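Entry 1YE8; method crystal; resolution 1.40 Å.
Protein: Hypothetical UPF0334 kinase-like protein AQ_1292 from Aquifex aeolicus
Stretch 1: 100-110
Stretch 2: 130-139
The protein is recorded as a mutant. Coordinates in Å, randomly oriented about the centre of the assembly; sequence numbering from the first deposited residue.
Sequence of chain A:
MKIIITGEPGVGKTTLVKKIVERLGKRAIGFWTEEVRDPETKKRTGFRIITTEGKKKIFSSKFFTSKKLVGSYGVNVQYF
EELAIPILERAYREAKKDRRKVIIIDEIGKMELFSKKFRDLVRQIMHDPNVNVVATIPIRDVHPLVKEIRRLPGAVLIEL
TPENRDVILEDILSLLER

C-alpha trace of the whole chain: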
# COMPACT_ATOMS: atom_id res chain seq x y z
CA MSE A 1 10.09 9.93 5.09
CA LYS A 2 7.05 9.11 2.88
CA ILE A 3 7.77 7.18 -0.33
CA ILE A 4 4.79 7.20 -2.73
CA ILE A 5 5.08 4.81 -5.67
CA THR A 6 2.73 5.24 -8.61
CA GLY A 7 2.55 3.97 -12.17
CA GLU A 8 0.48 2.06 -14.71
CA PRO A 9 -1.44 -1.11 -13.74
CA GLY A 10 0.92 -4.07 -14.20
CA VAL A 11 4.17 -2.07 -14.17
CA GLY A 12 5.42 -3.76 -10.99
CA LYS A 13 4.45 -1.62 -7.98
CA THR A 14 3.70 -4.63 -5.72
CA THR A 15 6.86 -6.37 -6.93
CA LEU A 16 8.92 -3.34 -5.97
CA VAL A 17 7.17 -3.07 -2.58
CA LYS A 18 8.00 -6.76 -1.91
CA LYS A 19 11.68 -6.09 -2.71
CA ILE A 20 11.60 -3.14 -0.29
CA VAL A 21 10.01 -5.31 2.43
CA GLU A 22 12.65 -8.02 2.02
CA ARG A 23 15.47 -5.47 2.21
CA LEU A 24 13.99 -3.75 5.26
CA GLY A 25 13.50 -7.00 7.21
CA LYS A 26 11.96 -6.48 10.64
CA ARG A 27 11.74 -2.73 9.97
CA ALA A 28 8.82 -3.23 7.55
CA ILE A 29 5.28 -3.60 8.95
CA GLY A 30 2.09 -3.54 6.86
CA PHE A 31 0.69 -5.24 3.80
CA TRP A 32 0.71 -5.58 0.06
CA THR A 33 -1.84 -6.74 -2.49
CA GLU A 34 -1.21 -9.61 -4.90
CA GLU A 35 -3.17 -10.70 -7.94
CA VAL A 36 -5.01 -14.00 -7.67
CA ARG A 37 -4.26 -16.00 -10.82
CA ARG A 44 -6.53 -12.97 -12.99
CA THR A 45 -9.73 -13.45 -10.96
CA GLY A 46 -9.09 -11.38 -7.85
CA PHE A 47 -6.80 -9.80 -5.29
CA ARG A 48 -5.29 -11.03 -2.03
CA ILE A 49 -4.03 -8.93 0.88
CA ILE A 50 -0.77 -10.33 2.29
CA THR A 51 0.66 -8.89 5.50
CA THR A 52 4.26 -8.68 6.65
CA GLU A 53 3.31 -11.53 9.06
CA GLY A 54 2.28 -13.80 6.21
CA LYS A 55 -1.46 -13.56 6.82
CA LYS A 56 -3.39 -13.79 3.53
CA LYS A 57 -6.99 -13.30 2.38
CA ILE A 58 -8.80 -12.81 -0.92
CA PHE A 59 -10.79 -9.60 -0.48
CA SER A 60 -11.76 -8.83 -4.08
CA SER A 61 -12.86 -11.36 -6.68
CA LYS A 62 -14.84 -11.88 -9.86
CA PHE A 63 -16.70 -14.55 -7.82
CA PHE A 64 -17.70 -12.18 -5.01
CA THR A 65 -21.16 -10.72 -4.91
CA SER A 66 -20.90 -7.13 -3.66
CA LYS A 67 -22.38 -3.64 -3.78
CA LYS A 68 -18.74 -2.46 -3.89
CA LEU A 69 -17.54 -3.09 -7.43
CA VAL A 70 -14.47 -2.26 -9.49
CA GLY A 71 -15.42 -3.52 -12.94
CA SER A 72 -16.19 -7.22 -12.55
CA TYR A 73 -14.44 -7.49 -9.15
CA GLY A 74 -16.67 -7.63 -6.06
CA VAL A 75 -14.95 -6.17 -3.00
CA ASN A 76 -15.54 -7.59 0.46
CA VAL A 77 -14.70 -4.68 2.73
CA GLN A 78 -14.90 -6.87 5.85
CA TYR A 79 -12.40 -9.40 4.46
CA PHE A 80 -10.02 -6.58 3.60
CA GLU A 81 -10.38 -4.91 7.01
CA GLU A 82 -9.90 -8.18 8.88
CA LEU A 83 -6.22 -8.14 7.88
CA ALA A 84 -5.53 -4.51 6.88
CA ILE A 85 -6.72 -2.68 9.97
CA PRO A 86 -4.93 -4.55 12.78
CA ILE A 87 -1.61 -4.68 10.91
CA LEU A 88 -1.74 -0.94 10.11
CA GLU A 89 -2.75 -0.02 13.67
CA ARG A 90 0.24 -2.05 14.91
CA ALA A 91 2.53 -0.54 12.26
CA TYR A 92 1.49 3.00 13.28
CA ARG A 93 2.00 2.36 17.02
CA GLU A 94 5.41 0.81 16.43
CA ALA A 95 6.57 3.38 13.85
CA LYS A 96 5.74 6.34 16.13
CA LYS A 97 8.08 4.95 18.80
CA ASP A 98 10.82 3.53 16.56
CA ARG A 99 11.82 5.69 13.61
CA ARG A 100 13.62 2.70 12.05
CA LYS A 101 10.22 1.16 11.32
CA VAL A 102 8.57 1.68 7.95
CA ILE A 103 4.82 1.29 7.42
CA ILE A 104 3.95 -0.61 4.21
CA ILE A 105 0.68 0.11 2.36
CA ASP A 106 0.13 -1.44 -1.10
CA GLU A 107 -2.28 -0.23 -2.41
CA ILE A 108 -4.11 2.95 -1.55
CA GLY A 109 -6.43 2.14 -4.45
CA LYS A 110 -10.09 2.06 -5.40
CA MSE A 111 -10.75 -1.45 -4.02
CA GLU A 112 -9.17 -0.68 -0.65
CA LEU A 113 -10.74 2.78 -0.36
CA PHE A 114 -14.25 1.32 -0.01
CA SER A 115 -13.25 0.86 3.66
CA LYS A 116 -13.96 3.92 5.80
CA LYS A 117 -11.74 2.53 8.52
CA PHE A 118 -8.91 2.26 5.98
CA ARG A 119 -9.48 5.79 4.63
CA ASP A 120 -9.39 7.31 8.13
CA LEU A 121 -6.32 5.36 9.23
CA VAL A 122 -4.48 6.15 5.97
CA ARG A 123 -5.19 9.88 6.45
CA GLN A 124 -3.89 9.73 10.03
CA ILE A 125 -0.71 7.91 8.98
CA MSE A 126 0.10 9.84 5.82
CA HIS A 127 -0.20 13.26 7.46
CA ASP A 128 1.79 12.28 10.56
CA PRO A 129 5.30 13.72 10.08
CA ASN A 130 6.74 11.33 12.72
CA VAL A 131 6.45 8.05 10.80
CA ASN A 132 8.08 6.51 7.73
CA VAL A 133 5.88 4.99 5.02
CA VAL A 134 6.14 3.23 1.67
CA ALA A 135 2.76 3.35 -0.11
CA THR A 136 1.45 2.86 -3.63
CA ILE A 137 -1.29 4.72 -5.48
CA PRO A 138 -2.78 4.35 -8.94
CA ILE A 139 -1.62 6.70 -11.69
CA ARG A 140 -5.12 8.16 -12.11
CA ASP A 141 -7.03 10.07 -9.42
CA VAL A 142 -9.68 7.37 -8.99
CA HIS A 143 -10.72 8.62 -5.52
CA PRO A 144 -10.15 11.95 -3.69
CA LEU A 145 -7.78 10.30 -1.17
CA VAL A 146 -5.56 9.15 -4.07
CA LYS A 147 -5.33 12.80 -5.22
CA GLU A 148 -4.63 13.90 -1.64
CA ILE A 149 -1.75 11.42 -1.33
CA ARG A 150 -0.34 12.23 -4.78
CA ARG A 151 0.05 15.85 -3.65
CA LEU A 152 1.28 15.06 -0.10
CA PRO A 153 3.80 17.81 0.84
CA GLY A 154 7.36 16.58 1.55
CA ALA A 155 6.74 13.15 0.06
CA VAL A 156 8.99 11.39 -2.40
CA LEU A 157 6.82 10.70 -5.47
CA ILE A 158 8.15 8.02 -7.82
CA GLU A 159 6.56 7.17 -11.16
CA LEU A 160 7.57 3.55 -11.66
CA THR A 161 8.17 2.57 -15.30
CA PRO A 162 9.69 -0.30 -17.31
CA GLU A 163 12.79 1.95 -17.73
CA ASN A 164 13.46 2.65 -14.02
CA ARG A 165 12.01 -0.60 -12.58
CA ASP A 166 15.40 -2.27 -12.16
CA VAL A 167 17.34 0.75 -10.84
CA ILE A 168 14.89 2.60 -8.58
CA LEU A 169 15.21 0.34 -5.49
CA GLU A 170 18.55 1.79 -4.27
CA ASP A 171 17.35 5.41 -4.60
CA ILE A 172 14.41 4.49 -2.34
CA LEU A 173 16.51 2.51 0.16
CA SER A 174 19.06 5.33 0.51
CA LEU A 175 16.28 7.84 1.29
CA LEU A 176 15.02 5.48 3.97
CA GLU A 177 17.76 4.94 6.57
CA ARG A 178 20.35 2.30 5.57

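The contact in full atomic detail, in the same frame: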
# COMPACT_ATOMS: atom_id res chain seq x y z
N ARG A 100 13.08 3.67 13.00
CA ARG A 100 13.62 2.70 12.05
C ARG A 100 12.51 1.95 11.32
O ARG A 100 12.73 1.42 10.23
CB ARG A 100 14.57 1.71 12.74
CG ARG A 100 15.81 2.33 13.36
CD ARG A 100 16.91 2.64 12.37
NE ARG A 100 17.46 1.44 11.75
CZ ARG A 100 18.23 1.43 10.67
NH1 ARG A 100 18.55 2.57 10.07
NH2 ARG A 100 18.67 0.28 10.19
N LYS A 101 11.33 1.89 11.93
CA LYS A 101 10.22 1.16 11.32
C LYS A 101 9.63 1.93 10.14
O LYS A 101 9.60 3.18 10.11
CB LYS A 101 9.12 0.85 12.35
CG LYS A 101 9.53 -0.02 13.53
CD LYS A 101 9.92 -1.44 13.17
CE LYS A 101 10.14 -2.25 14.45
NZ LYS A 101 10.79 -3.55 14.18
N VAL A 102 9.16 1.15 9.18
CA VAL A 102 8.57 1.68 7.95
C VAL A 102 7.23 0.99 7.74
O VAL A 102 7.17 -0.25 7.67
CB VAL A 102 9.49 1.45 6.73
CG1 VAL A 102 8.85 2.02 5.46
CG2 VAL A 102 10.88 2.05 6.98
N ILE A 103 6.17 1.79 7.67
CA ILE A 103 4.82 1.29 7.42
C ILE A 103 4.67 0.99 5.94
O ILE A 103 5.07 1.81 5.11
CB ILE A 103 3.77 2.34 7.87
CG1 ILE A 103 4.00 2.70 9.35
CG2 ILE A 103 2.36 1.81 7.62
CD1 ILE A 103 3.14 3.84 9.85
N ILE A 104 4.08 -0.16 5.61
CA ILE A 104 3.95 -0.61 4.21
C ILE A 104 2.48 -0.66 3.82
O ILE A 104 1.69 -1.33 4.48
CB ILE A 104 4.57 -2.02 4.04
CG1 ILE A 104 6.01 -2.06 4.56
CG2 ILE A 104 4.44 -2.48 2.60
CD1 ILE A 104 7.04 -1.20 3.82
N ILE A 105 2.10 0.06 2.76
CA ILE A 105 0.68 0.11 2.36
C ILE A 105 0.56 -0.02 0.83
O ILE A 105 0.65 0.98 0.10
CB ILE A 105 -0.02 1.43 2.82
CG1 ILE A 105 0.35 1.81 4.27
CG2 ILE A 105 -1.55 1.29 2.66
CD1 ILE A 105 -0.32 3.11 4.74
N ASP A 106 0.35 -1.24 0.34
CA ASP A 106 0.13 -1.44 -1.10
C ASP A 106 -1.22 -2.15 -1.19
O ASP A 106 -1.33 -3.32 -0.80
CB ASP A 106 1.27 -2.28 -1.71
CG ASP A 106 0.94 -2.80 -3.09
OD1 ASP A 106 0.66 -1.98 -4.00
OD2 ASP A 106 0.94 -4.02 -3.35
N GLU A 107 -2.27 -1.50 -1.70
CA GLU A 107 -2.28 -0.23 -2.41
C GLU A 107 -3.33 0.68 -1.80
O GLU A 107 -4.40 0.23 -1.33
CB GLU A 107 -2.62 -0.51 -3.88
CG GLU A 107 -2.67 0.74 -4.75
CD GLU A 107 -2.57 0.47 -6.23
OE1 GLU A 107 -2.35 -0.66 -6.69
OE2 GLU A 107 -2.71 1.43 -6.99
N ILE A 108 -3.07 1.98 -1.82
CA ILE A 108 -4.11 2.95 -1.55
C ILE A 108 -4.86 3.14 -2.87
O ILE A 108 -4.65 4.13 -3.60
CB ILE A 108 -3.54 4.27 -0.98
CG1 ILE A 108 -2.64 3.97 0.24
CG2 ILE A 108 -4.68 5.25 -0.60
CD1 ILE A 108 -1.86 5.12 0.71
N GLY A 109 -5.74 2.19 -3.18
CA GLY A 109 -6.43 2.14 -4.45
C GLY A 109 -7.93 2.03 -4.29
O GLY A 109 -8.45 1.96 -3.17
N LYS A 110 -8.64 2.05 -5.42
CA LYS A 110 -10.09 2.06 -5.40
C LYS A 110 -10.71 0.91 -4.59
O LYS A 110 -11.65 1.13 -3.84
CB LYS A 110 -10.63 2.04 -6.83
CG LYS A 110 -12.13 2.33 -6.88
CD LYS A 110 -12.39 3.83 -6.83
CE LYS A 110 -13.84 4.15 -7.09
NZ LYS A 110 -14.73 3.48 -6.10
N ASN A 130 5.84 12.12 11.86
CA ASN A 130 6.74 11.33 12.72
C ASN A 130 6.87 9.86 12.36
O ASN A 130 7.44 9.09 13.15
CB ASN A 130 6.31 11.43 14.19
CG ASN A 130 6.15 12.87 14.67
OD1 ASN A 130 7.03 13.71 14.47
ND2 ASN A 130 5.01 13.16 15.30
N VAL A 131 6.36 9.45 11.20
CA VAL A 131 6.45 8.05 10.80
C VAL A 131 6.92 7.93 9.36
O VAL A 131 6.61 8.79 8.53
CB VAL A 131 5.10 7.27 10.96
CG1 VAL A 131 4.64 7.25 12.42
CG2 VAL A 131 3.97 7.79 10.04
N ASN A 132 7.66 6.86 9.09
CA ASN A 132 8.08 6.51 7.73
C ASN A 132 7.10 5.56 7.06
O ASN A 132 6.56 4.66 7.72
CB ASN A 132 9.47 5.87 7.75
CG ASN A 132 10.50 6.74 8.42
OD1 ASN A 132 10.67 7.91 8.07
ND2 ASN A 132 11.18 6.19 9.42
N VAL A 133 6.86 5.78 5.77
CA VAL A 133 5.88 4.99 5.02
C VAL A 133 6.34 4.74 3.60
O VAL A 133 6.91 5.63 2.96
CB VAL A 133 4.49 5.71 4.94
CG1 VAL A 133 3.44 4.80 4.28
CG2 VAL A 133 4.01 6.19 6.31
N VAL A 134 6.09 3.52 3.11
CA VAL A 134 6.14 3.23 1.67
C VAL A 134 4.73 2.84 1.25
O VAL A 134 4.17 1.87 1.78
CB VAL A 134 7.12 2.09 1.34
CG1 VAL A 134 7.04 1.70 -0.14
CG2 VAL A 134 8.54 2.50 1.72
N ALA A 135 4.16 3.60 0.31
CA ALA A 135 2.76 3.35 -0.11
C ALA A 135 2.68 3.43 -1.62
O ALA A 135 3.51 4.10 -2.26
CB ALA A 135 1.80 4.34 0.52
N THR A 136 1.69 2.76 -2.19
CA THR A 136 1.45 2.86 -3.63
C THR A 136 0.08 3.49 -3.87
O THR A 136 -0.86 3.34 -3.07
CB THR A 136 1.47 1.48 -4.29
OG1 THR A 136 0.52 0.62 -3.65
CG2 THR A 136 2.84 0.83 -4.10
N ILE A 137 -0.02 4.18 -5.00
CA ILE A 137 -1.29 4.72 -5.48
C ILE A 137 -1.38 4.52 -6.98
O ILE A 137 -0.36 4.46 -7.67
CB ILE A 137 -1.46 6.25 -5.16
CG1 ILE A 137 -0.29 7.08 -5.71
CG2 ILE A 137 -1.70 6.46 -3.67
CD1 ILE A 137 -0.51 8.57 -5.57
N PRO A 138 -2.60 4.43 -7.49
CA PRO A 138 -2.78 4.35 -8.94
C PRO A 138 -2.34 5.64 -9.62
O PRO A 138 -2.18 6.69 -8.98
CB PRO A 138 -4.29 4.07 -9.11
CG PRO A 138 -4.92 4.42 -7.83
CD PRO A 138 -3.88 4.42 -6.76
N ILE A 139 -2.10 5.54 -10.93
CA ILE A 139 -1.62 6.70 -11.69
C ILE A 139 -2.73 7.71 -12.01
O ILE A 139 -2.46 8.88 -12.29
CB ILE A 139 -0.88 6.23 -12.97
CG1 ILE A 139 -0.00 7.34 -13.58
CG2 ILE A 139 -1.85 5.68 -14.00
CD1 ILE A 139 1.17 7.79 -12.70
O HOH W 1 8.80 5.46 11.55

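The centre of this contact is a pair of neighbouring parallel β-strands made largely of valine and isoleucine, whose side chains alternate between the two faces of the sheet. On one face lie Ile-103, Ile-105, Val-133 and Ala-135. Ile-103 CB packs 4.2 Å from Val-133 CG2, while its extended chain (chi1 m, chi2 t) carries CD1 back to 4.0 Å from Val-131 CG2. Ile-105 has the same rotamer and likewise reaches back, its CD1 lying 4.1 Å from Val-133 CG1, so Ile-103 and Ile-105 each span two alternate residues of the neighbouring stretch. The small Ala-135 receives two neighbours: its CB is 4.1 Å from Ile-105 CB and 3.7 Å from Ile-108 CD1. On the other face, Val-134 touches both Val-102 and Ile-104, with Val-134 CG2 3.8 Å from Val-102 CG1 and Val-134 CB 4.1 Å from Ile-104 CD1. Branching at CB suits the valines and isoleucines to the extended backbone, and their lack of polar groups suits them to burial.

The backbone between these faces satisfies its own polar atoms. Ile-103 N donates to Asn-132 O (2.9 Å) and Val-134 N to Ile-103 O (2.8 Å); then Ile-105 N donates to Val-134 O (2.9 Å) and Thr-136 N to Ile-105 O (3.1 Å). Ile-103 and Ile-105 thus each bond to the two residues flanking their partners, Val-133 and Ala-135, the usual parallel pattern. CA-H...O contacts reinforce it, as from Ala-135 CA to Ile-105 O at 3.2 Å.

Past the strand the peptide before Glu-107 is cis, yet pairing resumes where Ile-108 N donates to Thr-136 O (2.9 Å). Ile-108 CB also packs 3.9 Å from Ile-137 CG2, but its carbonyl oxygen is buried without a polar partner. Thr-136 points toward the first stretch and, with chi1 p, donates from OG1 to Asp-106 OD1 at 2.6 Å. A short hydroxyl and a carboxylate make a compact polar pair here, while Asp-106 OD2 is satisfied elsewhere in the structure. Glu-107 OE2 comes within 3.0 Å of Pro-138 N, but the imide nitrogen has no hydrogen to give, so this is packing against the proline ring.

At the opposite end of the contact, Asn-132 suits the edge by serving both sides: its CB packs 4.1 Å from Val-102 CG2, while its amide ND2 makes a weak 3.5 Å hydrogen bond to Lys-101 O and its OD1 is bonded elsewhere in the structure. A water strengthens this edge, donating to Lys-101 O (2.8 Å) and accepting from Asn-132 N (3.1 Å). Together the stretches bury 717 Å².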